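Local coordinates for hypothetical protein (Ruminococcus gnavus, PDB 4GL6), which is of unknown function, a member of the uncharacterised DUF5037 family from a gut bacterium, at residues A[93-98]-A[157-162]; A[149-154]-A[179-184]; A[161-166]-A[175-180]. All blocks are in the same frame, centred on the assembly; numbering follows the deposited sequence.

Contact 1 (A[93-98]-A[157-162]); sequences SQAAEN and EEEYQM
Ala95 and Gln94, on helix 75-95, meet Glu159 and Met162 one turn apart on helix 156-171, without any hydrogen bond between the two segments. The apolar part rests on Ala95. Its methyl points at the other helix, and CB lies 4.2 Å from CG of Glu159 and 4.3 Å from CE of Met162. A side chain this small lets the backbones come close, with the CA atoms of Ala95 and Glu159 6.4 Å apart.

The second kind of contact involves selenium, for Met162 is present as selenomethionine. Its chain runs straight to the selenium and then bends at chi3 (-55°), bringing the terminal methyl round to Ala95. CB of Gln94 lies 3.9 Å from SE of Met162. The Gln94 amide also comes near the selenium, but this glutamine was modelled in two conformers, so the position of its end is doubtful.

Glu159 supplies the polar element. Its CG is anti to the backbone N (chi1 -172°) and the rest is extended, carrying the buried carboxylate past the Ala95 methyl. There OE2 accepts hydrogen bonds from Tyr181 and Tyr163 while OE1 forms a salt bridge with Lys238, partners that probably stabilise a buried negative charge. Helix 231-239 thus flanks helix 156-171 through Phe234 and Lys238, and strand 175-182 reaches the same carboxylate through Tyr181.

Contact 2 (A[149-154]-A[179-184]); sequences STMKGK and VYYLDH
The Tyr181 ring is met at its edge by Met151, a selenomethionine, and within this pair of segments neither ring face is used. CE of Met151 lies near the ring plane, 4.0 Å from CE2 of Tyr181. The selenium is also at the rim: SE of Met151 stands 5.3 Å from the centroid of the Tyr181 ring, 84° off its normal. This is an edge-on Met-aromatic contact, in which the two side chains cross at about a right angle. Met151 is bent at both chi2 (-59°) and chi3 (-65°), which folds the flexible chain back so that selenium and methyl together follow the rim. The second flat group, the His184 imidazole, is approached obliquely by Ser149, whose OG is 3.6 Å from CB and 3.7 Å from ND1 of His184.

Segment 149-154 lies in the loop between strand 140-147 and helix 156-171, the first connection of a beta-alpha-beta crossover whose second strand is 175-182. The contact therefore joins the loop leaving one parallel strand to the end of its neighbour, and Ile146 of the first strand touches both Met151 and Tyr181. Beyond the strand, Asp183 takes the N-cap position of helix 184-194, its short carboxylate capping a backbone N.

Ser149 and His184 are held near each other by a shared acid: one carboxylate oxygen of Asp147 is bonded to OG of Ser149, the other to ND1 of His184. A small hydroxyl and an imidazole suit this exposed border, where both can reach the same carboxylate. Tyr181 differs in being buried, its hydroxyl turned to Glu159 of helix 156-171.

Contact 3 (A[161-166]-A[175-180]); sequences QMYEEV and ALLYVY
Tyr163 packs on Leu177 and Val179 inside a beta-alpha-beta crossover, where helix 156-171 lies against strand 175-182, the strand that follows it in the chain. Strand alternation sets the pattern: Leu177 and Val179 point to the helix, whereas Tyr178 and Tyr180 are on the other face of the sheet and stack with Trp143, Tyr145 and Tyr215.

The conformation of Tyr163 explains why both aliphatic residues are reached. CG is anti to the carbonyl carbon (chi1 -54°), and the ring is then turned by a chi2 of only -27°. One side of the ring, CD2 and CE2, thereby runs along the strand side chains. Leu177 comes up from the strand with CG anti to its own backbone N (chi1 -179°), crossing Tyr163 at about a right angle. Its CD2 methyl settles at the root of the ring, 3.8 Å from CB and 4.0 Å from CD2 of Tyr163, oblique to the ring.

The branched leucine has the length to bring a methyl against the CB end of the tyrosine. Beta-branched Val179 suits an extended strand, and the length of the tyrosine ring is what reaches it. The ring remains in this buried apolar layer while its hydroxyl extends to Glu159, one turn earlier on the helix. Farther along the same ring side, CE2 of Tyr163 lies 4.4 Å from CG2 of Val179.

In the fold
Contact 3 is the core of the three: all its touching residues are buried, and its chemistry is hydrocarbon and ring packing between helix and sheet. Contacts 1 and 2 lie farther from the chain's centre and are only partly buried, mixing apolar and selenium contacts with polar groups, some exposed and one, Glu159, buried. Contacts 1 and 3 share helix 156-171, and contacts 2 and 3 share strand 175-182. Contacts 1 and 2 adjoin through a backbone hydrogen bond between Ala95 and Lys152. Glu159, which belongs to contact 1, joins all three through its carboxylate.

Contact 1 (A[93-98]-A[157-162])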
loop_
_atom_site.group_PDB
_atom_site.type_symbol
_atom_site.label_atom_id
_atom_site.label_comp_id
_atom_site.label_asym_id
_atom_site.label_seq_id
_atom_site.Cartn_x
_atom_site.Cartn_y
_atom_site.Cartn_z
ATOM N N SER A 93 -13.489 -8.406 -3.890
ATOM C CA SER A 93 -13.774 -9.849 -3.731
ATOM C C SER A 93 -15.075 -10.305 -4.368
ATOM O O SER A 93 -15.234 -11.509 -4.616
ATOM C CB SER A 93 -13.772 -10.250 -2.269
ATOM O OG SER A 93 -14.756 -9.502 -1.578
ATOM N N GLN A 94 -16.002 -9.359 -4.569
ATOM C CA GLN A 94 -17.278 -9.631 -5.241
ATOM C C GLN A 94 -17.151 -9.486 -6.764
ATOM O O GLN A 94 -17.968 -10.022 -7.506
ATOM C CB GLN A 94 -18.385 -8.700 -4.730
ATOM C CG GLN A 94 -18.685 -8.778 -3.241
ATOM C CD GLN A 94 -20.022 -8.140 -2.886
ATOM O OE1 GLN A 94 -21.061 -8.798 -2.924
ATOM N NE2 GLN A 94 -19.995 -6.864 -2.518
ATOM N N ALA A 95 -16.126 -8.759 -7.228
ATOM C CA ALA A 95 -15.849 -8.522 -8.656
ATOM C C ALA A 95 -14.963 -9.585 -9.339
ATOM O O ALA A 95 -15.175 -9.884 -10.529
ATOM C CB ALA A 95 -15.189 -7.158 -8.813
ATOM N N ALA A 96 -13.968 -10.115 -8.611
ATOM C CA ALA A 96 -13.029 -11.149 -9.135
ATOM C C ALA A 96 -12.595 -12.164 -8.064
ATOM O O ALA A 96 -12.809 -11.914 -6.880
ATOM C CB ALA A 96 -11.805 -10.485 -9.742
ATOM N N GLU A 97 -12.016 -13.298 -8.485
ATOM C CA GLU A 97 -11.552 -14.355 -7.548
ATOM C C GLU A 97 -10.102 -14.142 -7.135
ATOM O O GLU A 97 -9.794 -14.212 -5.948
ATOM C CB GLU A 97 -11.677 -15.766 -8.132
ATOM C CG GLU A 97 -13.081 -16.178 -8.547
ATOM C CD GLU A 97 -13.131 -17.517 -9.284
ATOM O OE1 GLU A 97 -12.227 -18.361 -9.100
ATOM O OE2 GLU A 97 -14.084 -17.736 -10.061
ATOM N N ASN A 98 -9.225 -13.935 -8.123
ATOM C CA ASN A 98 -7.787 -13.674 -7.903
ATOM C C ASN A 98 -7.455 -12.209 -8.104
ATOM O O ASN A 98 -7.836 -11.607 -9.112
ATOM C CB ASN A 98 -6.889 -14.469 -8.847
ATOM C CG ASN A 98 -6.532 -15.809 -8.311
ATOM O OD1 ASN A 98 -5.347 -16.062 -8.038
ATOM N ND2 ASN A 98 -7.542 -16.655 -8.072
ATOM N N GLU A 157 -21.421 -1.364 -14.209
ATOM C CA GLU A 157 -22.167 -0.397 -13.389
ATOM C C GLU A 157 -22.093 -0.834 -11.925
ATOM O O GLU A 157 -21.741 -0.040 -11.065
ATOM C CB GLU A 157 -23.652 -0.273 -13.833
ATOM C CG GLU A 157 -23.943 0.408 -15.182
ATOM C CD GLU A 157 -23.447 -0.337 -16.433
ATOM O OE1 GLU A 157 -23.207 -1.571 -16.383
ATOM O OE2 GLU A 157 -23.280 0.322 -17.484
ATOM N N GLU A 158 -22.415 -2.110 -11.674
ATOM C CA GLU A 158 -22.368 -2.717 -10.328
ATOM C C GLU A 158 -20.967 -2.643 -9.719
ATOM O O GLU A 158 -20.819 -2.364 -8.532
ATOM C CB GLU A 158 -22.838 -4.190 -10.359
ATOM C CG GLU A 158 -24.330 -4.401 -10.625
ATOM C CD GLU A 158 -24.724 -5.845 -10.955
ATOM O OE1 GLU A 158 -23.940 -6.606 -11.569
ATOM O OE2 GLU A 158 -25.866 -6.220 -10.630
ATOM N N GLU A 159 -19.947 -2.879 -10.540
ATOM C CA GLU A 159 -18.561 -2.858 -10.082
ATOM C C GLU A 159 -18.152 -1.446 -9.661
ATOM O O GLU A 159 -17.613 -1.254 -8.568
ATOM C CB GLU A 159 -17.634 -3.402 -11.183
ATOM C CG GLU A 159 -16.186 -3.609 -10.758
ATOM C CD GLU A 159 -15.275 -4.238 -11.828
ATOM O OE1 GLU A 159 -15.767 -4.732 -12.879
ATOM O OE2 GLU A 159 -14.042 -4.256 -11.578
ATOM N N TYR A 160 -18.413 -0.480 -10.544
ATOM C CA TYR A 160 -18.104 0.941 -10.324
ATOM C C TYR A 160 -18.839 1.484 -9.099
ATOM O O TYR A 160 -18.230 2.156 -8.266
ATOM C CB TYR A 160 -18.467 1.745 -11.575
ATOM C CG TYR A 160 -18.152 3.223 -11.531
ATOM C CD1 TYR A 160 -16.916 3.714 -11.991
ATOM C CD2 TYR A 160 -19.101 4.150 -11.070
ATOM C CE1 TYR A 160 -16.631 5.077 -11.962
ATOM C CE2 TYR A 160 -18.829 5.515 -11.039
ATOM C CZ TYR A 160 -17.598 5.980 -11.479
ATOM O OH TYR A 160 -17.352 7.334 -11.426
ATOM N N GLN A 161 -20.136 1.176 -8.993
ATOM C CA GLN A 161 -20.955 1.596 -7.837
ATOM C C GLN A 161 -20.364 1.134 -6.502
ATOM O O GLN A 161 -20.344 1.898 -5.549
ATOM C CB GLN A 161 -22.425 1.145 -7.968
ATOM C CG GLN A 161 -23.265 1.969 -8.944
ATOM C CD GLN A 161 -24.647 1.387 -9.154
ATOM O OE1 GLN A 161 -25.254 0.876 -8.213
ATOM N NE2 GLN A 161 -25.158 1.469 -10.386
HETATM N N MSE A 162 -19.872 -0.098 -6.454
HETATM C CA MSE A 162 -19.224 -0.639 -5.247
HETATM C C MSE A 162 -17.963 0.144 -4.874
HETATM O O MSE A 162 -17.732 0.401 -3.690
HETATM C CB MSE A 162 -18.864 -2.136 -5.394
HETATM C CG MSE A 162 -20.041 -3.094 -5.304
HETATM SE SE MSE A 162 -19.484 -4.967 -5.326
HETATM C CE MSE A 162 -18.438 -4.960 -6.975
#

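Contact 2 (A[149-154]-A[179-184])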
loop_
_atom_site.group_PDB
_atom_site.type_symbol
_atom_site.label_atom_id
_atom_site.label_comp_id
_atom_site.label_asym_id
_atom_site.label_seq_id
_atom_site.Cartn_x
_atom_site.Cartn_y
_atom_site.Cartn_z
ATOM N N SER A 149 -9.116 -12.989 -16.043
ATOM C CA SER A 149 -9.732 -14.282 -16.380
ATOM C C SER A 149 -10.742 -14.764 -15.321
ATOM O O SER A 149 -11.655 -15.519 -15.642
ATOM C CB SER A 149 -8.655 -15.357 -16.571
ATOM O OG SER A 149 -7.978 -15.633 -15.359
ATOM N N THR A 150 -10.578 -14.294 -14.079
ATOM C CA THR A 150 -11.379 -14.712 -12.939
ATOM C C THR A 150 -12.441 -13.689 -12.496
ATOM O O THR A 150 -12.705 -13.588 -11.292
ATOM C CB THR A 150 -10.434 -15.035 -11.754
ATOM O OG1 THR A 150 -9.876 -13.820 -11.240
ATOM C CG2 THR A 150 -9.319 -15.995 -12.179
HETATM N N MSE A 151 -13.046 -12.934 -13.430
HETATM C CA MSE A 151 -14.130 -11.973 -13.072
HETATM C C MSE A 151 -15.373 -12.769 -12.656
HETATM O O MSE A 151 -15.627 -13.837 -13.210
HETATM C CB MSE A 151 -14.545 -11.052 -14.235
HETATM C CG MSE A 151 -13.470 -10.193 -14.834
HETATM SE SE MSE A 151 -12.592 -8.972 -13.635
HETATM C CE MSE A 151 -14.076 -7.787 -13.156
ATOM N N LYS A 152 -16.143 -12.239 -11.702
ATOM C CA LYS A 152 -17.356 -12.899 -11.180
ATOM C C LYS A 152 -18.670 -12.450 -11.861
ATOM O O LYS A 152 -19.762 -12.689 -11.323
ATOM C CB LYS A 152 -17.428 -12.741 -9.644
ATOM C CG LYS A 152 -16.377 -13.540 -8.894
ATOM C CD LYS A 152 -16.576 -13.544 -7.381
ATOM C CE LYS A 152 -15.669 -14.571 -6.715
ATOM N NZ LYS A 152 -15.854 -14.683 -5.244
ATOM N N GLY A 153 -18.581 -11.824 -13.038
ATOM C CA GLY A 153 -19.774 -11.402 -13.786
ATOM C C GLY A 153 -20.694 -10.332 -13.203
ATOM O O GLY A 153 -21.888 -10.327 -13.498
ATOM N N LYS A 154 -20.151 -9.450 -12.364
ATOM C CA LYS A 154 -20.881 -8.276 -11.866
ATOM C C LYS A 154 -20.744 -7.265 -13.010
ATOM O O LYS A 154 -19.675 -7.157 -13.596
ATOM C CB LYS A 154 -20.369 -7.793 -10.483
ATOM C CG LYS A 154 -21.333 -8.221 -9.375
ATOM C CD LYS A 154 -20.937 -8.016 -7.918
ATOM C CE LYS A 154 -22.136 -8.356 -7.022
ATOM N NZ LYS A 154 -21.820 -8.322 -5.563
ATOM N N VAL A 179 -6.940 0.395 -10.769
ATOM C CA VAL A 179 -7.375 -0.993 -10.956
ATOM C C VAL A 179 -6.836 -1.460 -12.273
ATOM O O VAL A 179 -7.238 -0.947 -13.317
ATOM C CB VAL A 179 -8.913 -1.159 -10.926
ATOM C CG1 VAL A 179 -9.281 -2.637 -11.066
ATOM C CG2 VAL A 179 -9.474 -0.603 -9.619
ATOM N N TYR A 180 -5.909 -2.412 -12.208
ATOM C CA TYR A 180 -5.283 -3.036 -13.383
ATOM C C TYR A 180 -5.996 -4.349 -13.659
ATOM O O TYR A 180 -6.129 -5.166 -12.740
ATOM C CB TYR A 180 -3.800 -3.315 -13.110
ATOM C CG TYR A 180 -2.914 -2.093 -13.071
ATOM C CD1 TYR A 180 -2.773 -1.346 -11.914
ATOM C CD2 TYR A 180 -2.160 -1.712 -14.196
ATOM C CE1 TYR A 180 -1.940 -0.226 -11.877
ATOM C CE2 TYR A 180 -1.326 -0.595 -14.167
ATOM C CZ TYR A 180 -1.226 0.146 -12.997
ATOM O OH TYR A 180 -0.398 1.226 -12.939
ATOM N N TYR A 181 -6.488 -4.531 -14.890
ATOM C CA TYR A 181 -7.147 -5.779 -15.332
ATOM C C TYR A 181 -6.132 -6.572 -16.173
ATOM O O TYR A 181 -6.082 -6.467 -17.401
ATOM C CB TYR A 181 -8.415 -5.471 -16.102
ATOM C CG TYR A 181 -9.468 -4.786 -15.250
ATOM C CD1 TYR A 181 -9.530 -3.391 -15.155
ATOM C CD2 TYR A 181 -10.400 -5.525 -14.533
ATOM C CE1 TYR A 181 -10.502 -2.759 -14.377
ATOM C CE2 TYR A 181 -11.376 -4.904 -13.745
ATOM C CZ TYR A 181 -11.432 -3.516 -13.680
ATOM O OH TYR A 181 -12.400 -2.904 -12.892
ATOM N N LEU A 182 -5.310 -7.350 -15.475
ATOM C CA LEU A 182 -4.230 -8.125 -16.077
ATOM C C LEU A 182 -4.695 -9.477 -16.609
ATOM O O LEU A 182 -5.622 -10.083 -16.073
ATOM C CB LEU A 182 -3.141 -8.399 -15.030
ATOM C CG LEU A 182 -2.508 -7.227 -14.293
ATOM C CD1 LEU A 182 -1.490 -7.777 -13.314
ATOM C CD2 LEU A 182 -1.825 -6.286 -15.271
ATOM N N ASP A 183 -4.026 -9.951 -17.655
ATOM C CA ASP A 183 -4.285 -11.289 -18.182
ATOM C C ASP A 183 -3.711 -12.273 -17.141
ATOM O O ASP A 183 -2.813 -11.904 -16.350
ATOM C CB ASP A 183 -3.706 -11.479 -19.599
ATOM C CG ASP A 183 -2.176 -11.488 -19.628
ATOM O OD1 ASP A 183 -1.548 -12.568 -19.407
ATOM O OD2 ASP A 183 -1.610 -10.405 -19.892
ATOM N N HIS A 184 -4.225 -13.506 -17.160
ATOM C CA HIS A 184 -3.850 -14.551 -16.185
ATOM C C HIS A 184 -2.362 -14.729 -15.966
ATOM O O HIS A 184 -1.881 -14.577 -14.839
ATOM C CB HIS A 184 -4.537 -15.884 -16.525
ATOM C CG HIS A 184 -4.278 -16.982 -15.514
ATOM N ND1 HIS A 184 -4.720 -16.922 -14.241
ATOM C CD2 HIS A 184 -3.591 -18.197 -15.640
ATOM C CE1 HIS A 184 -4.331 -18.045 -13.585
ATOM N NE2 HIS A 184 -3.646 -18.820 -14.448
#

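Contact 3 (A[161-166]-A[175-180])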
loop_
_atom_site.group_PDB
_atom_site.type_symbol
_atom_site.label_atom_id
_atom_site.label_comp_id
_atom_site.label_asym_id
_atom_site.label_seq_id
_atom_site.Cartn_x
_atom_site.Cartn_y
_atom_site.Cartn_z
ATOM N N GLN A 161 -20.136 1.176 -8.993
ATOM C CA GLN A 161 -20.955 1.596 -7.837
ATOM C C GLN A 161 -20.364 1.134 -6.502
ATOM O O GLN A 161 -20.344 1.898 -5.549
ATOM C CB GLN A 161 -22.425 1.145 -7.968
ATOM C CG GLN A 161 -23.265 1.969 -8.944
ATOM C CD GLN A 161 -24.647 1.387 -9.154
ATOM O OE1 GLN A 161 -25.254 0.876 -8.213
ATOM N NE2 GLN A 161 -25.158 1.469 -10.386
HETATM N N MSE A 162 -19.872 -0.098 -6.454
HETATM C CA MSE A 162 -19.224 -0.639 -5.247
HETATM C C MSE A 162 -17.963 0.144 -4.874
HETATM O O MSE A 162 -17.732 0.401 -3.690
HETATM C CB MSE A 162 -18.864 -2.136 -5.394
HETATM C CG MSE A 162 -20.041 -3.094 -5.304
HETATM SE SE MSE A 162 -19.484 -4.967 -5.326
HETATM C CE MSE A 162 -18.438 -4.960 -6.975
ATOM N N TYR A 163 -17.158 0.508 -5.871
ATOM C CA TYR A 163 -15.931 1.264 -5.605
ATOM C C TYR A 163 -16.286 2.660 -5.107
ATOM O O TYR A 163 -15.759 3.097 -4.079
ATOM C CB TYR A 163 -14.981 1.299 -6.821
ATOM C CG TYR A 163 -14.600 -0.060 -7.407
ATOM C CD1 TYR A 163 -14.596 -1.227 -6.622
ATOM C CD2 TYR A 163 -14.166 -0.170 -8.734
ATOM C CE1 TYR A 163 -14.239 -2.451 -7.166
ATOM C CE2 TYR A 163 -13.783 -1.389 -9.269
ATOM C CZ TYR A 163 -13.828 -2.531 -8.484
ATOM O OH TYR A 163 -13.466 -3.761 -8.989
ATOM N N GLU A 164 -17.217 3.319 -5.805
ATOM C CA GLU A 164 -17.764 4.640 -5.406
ATOM C C GLU A 164 -18.208 4.613 -3.916
ATOM O O GLU A 164 -17.853 5.505 -3.143
ATOM C CB GLU A 164 -18.920 5.017 -6.353
ATOM C CG GLU A 164 -19.383 6.471 -6.394
ATOM C CD GLU A 164 -20.327 6.730 -7.592
ATOM O OE1 GLU A 164 -20.032 7.588 -8.464
ATOM O OE2 GLU A 164 -21.329 6.004 -7.721
ATOM N N GLU A 165 -18.915 3.550 -3.515
ATOM C CA GLU A 165 -19.358 3.371 -2.121
ATOM C C GLU A 165 -18.198 3.234 -1.129
ATOM O O GLU A 165 -18.254 3.825 -0.040
ATOM C CB GLU A 165 -20.363 2.200 -1.980
ATOM C CG GLU A 165 -20.650 1.799 -0.515
ATOM C CD GLU A 165 -21.966 1.088 -0.232
ATOM O OE1 GLU A 165 -22.774 0.847 -1.158
ATOM O OE2 GLU A 165 -22.191 0.793 0.967
ATOM N N VAL A 166 -17.184 2.440 -1.472
ATOM C CA VAL A 166 -16.011 2.280 -0.583
ATOM C C VAL A 166 -15.316 3.642 -0.384
ATOM O O VAL A 166 -15.125 4.099 0.751
ATOM C CB VAL A 166 -15.018 1.240 -1.130
ATOM C CG1 VAL A 166 -13.732 1.217 -0.320
ATOM C CG2 VAL A 166 -15.660 -0.137 -1.140
ATOM N N ALA A 175 -8.718 10.254 -1.639
ATOM C CA ALA A 175 -7.981 9.009 -1.928
ATOM C C ALA A 175 -8.031 8.651 -3.413
ATOM O O ALA A 175 -8.987 9.023 -4.099
ATOM C CB ALA A 175 -8.526 7.856 -1.090
ATOM N N LEU A 176 -7.004 7.932 -3.887
ATOM C CA LEU A 176 -6.888 7.504 -5.289
ATOM C C LEU A 176 -7.117 5.997 -5.418
ATOM O O LEU A 176 -6.814 5.228 -4.495
ATOM C CB LEU A 176 -5.510 7.845 -5.872
ATOM C CG LEU A 176 -5.251 9.345 -6.055
ATOM C CD1 LEU A 176 -4.977 10.021 -4.719
ATOM C CD2 LEU A 176 -4.117 9.613 -7.021
ATOM N N LEU A 177 -7.645 5.592 -6.576
ATOM C CA LEU A 177 -7.879 4.178 -6.921
ATOM C C LEU A 177 -7.256 3.881 -8.276
ATOM O O LEU A 177 -7.486 4.624 -9.241
ATOM C CB LEU A 177 -9.370 3.880 -7.016
ATOM C CG LEU A 177 -9.795 2.436 -7.357
ATOM C CD1 LEU A 177 -9.206 1.399 -6.408
ATOM C CD2 LEU A 177 -11.312 2.325 -7.360
ATOM N N TYR A 178 -6.484 2.792 -8.335
ATOM C CA TYR A 178 -5.890 2.275 -9.577
ATOM C C TYR A 178 -6.303 0.790 -9.671
ATOM O O TYR A 178 -6.118 0.040 -8.704
ATOM C CB TYR A 178 -4.370 2.425 -9.559
ATOM C CG TYR A 178 -3.865 3.848 -9.389
ATOM C CD1 TYR A 178 -3.608 4.392 -8.109
ATOM C CD2 TYR A 178 -3.600 4.644 -10.486
ATOM C CE1 TYR A 178 -3.134 5.700 -7.950
ATOM C CE2 TYR A 178 -3.122 5.945 -10.342
ATOM C CZ TYR A 178 -2.886 6.471 -9.078
ATOM O OH TYR A 178 -2.418 7.756 -8.938
ATOM N N VAL A 179 -6.940 0.395 -10.769
ATOM C CA VAL A 179 -7.375 -0.993 -10.956
ATOM C C VAL A 179 -6.836 -1.460 -12.273
ATOM O O VAL A 179 -7.238 -0.947 -13.317
ATOM C CB VAL A 179 -8.913 -1.159 -10.926
ATOM C CG1 VAL A 179 -9.281 -2.637 -11.066
ATOM C CG2 VAL A 179 -9.474 -0.603 -9.619
ATOM N N TYR A 180 -5.909 -2.412 -12.208
ATOM C CA TYR A 180 -5.283 -3.036 -13.383
ATOM C C TYR A 180 -5.996 -4.349 -13.659
ATOM O O TYR A 180 -6.129 -5.166 -12.740
ATOM C CB TYR A 180 -3.800 -3.315 -13.110
ATOM C CG TYR A 180 -2.914 -2.093 -13.071
ATOM C CD1 TYR A 180 -2.773 -1.346 -11.914
ATOM C CD2 TYR A 180 -2.160 -1.712 -14.196
ATOM C CE1 TYR A 180 -1.940 -0.226 -11.877
ATOM C CE2 TYR A 180 -1.326 -0.595 -14.167
ATOM C CZ TYR A 180 -1.226 0.146 -12.997
ATOM O OH TYR A 180 -0.398 1.226 -12.939
#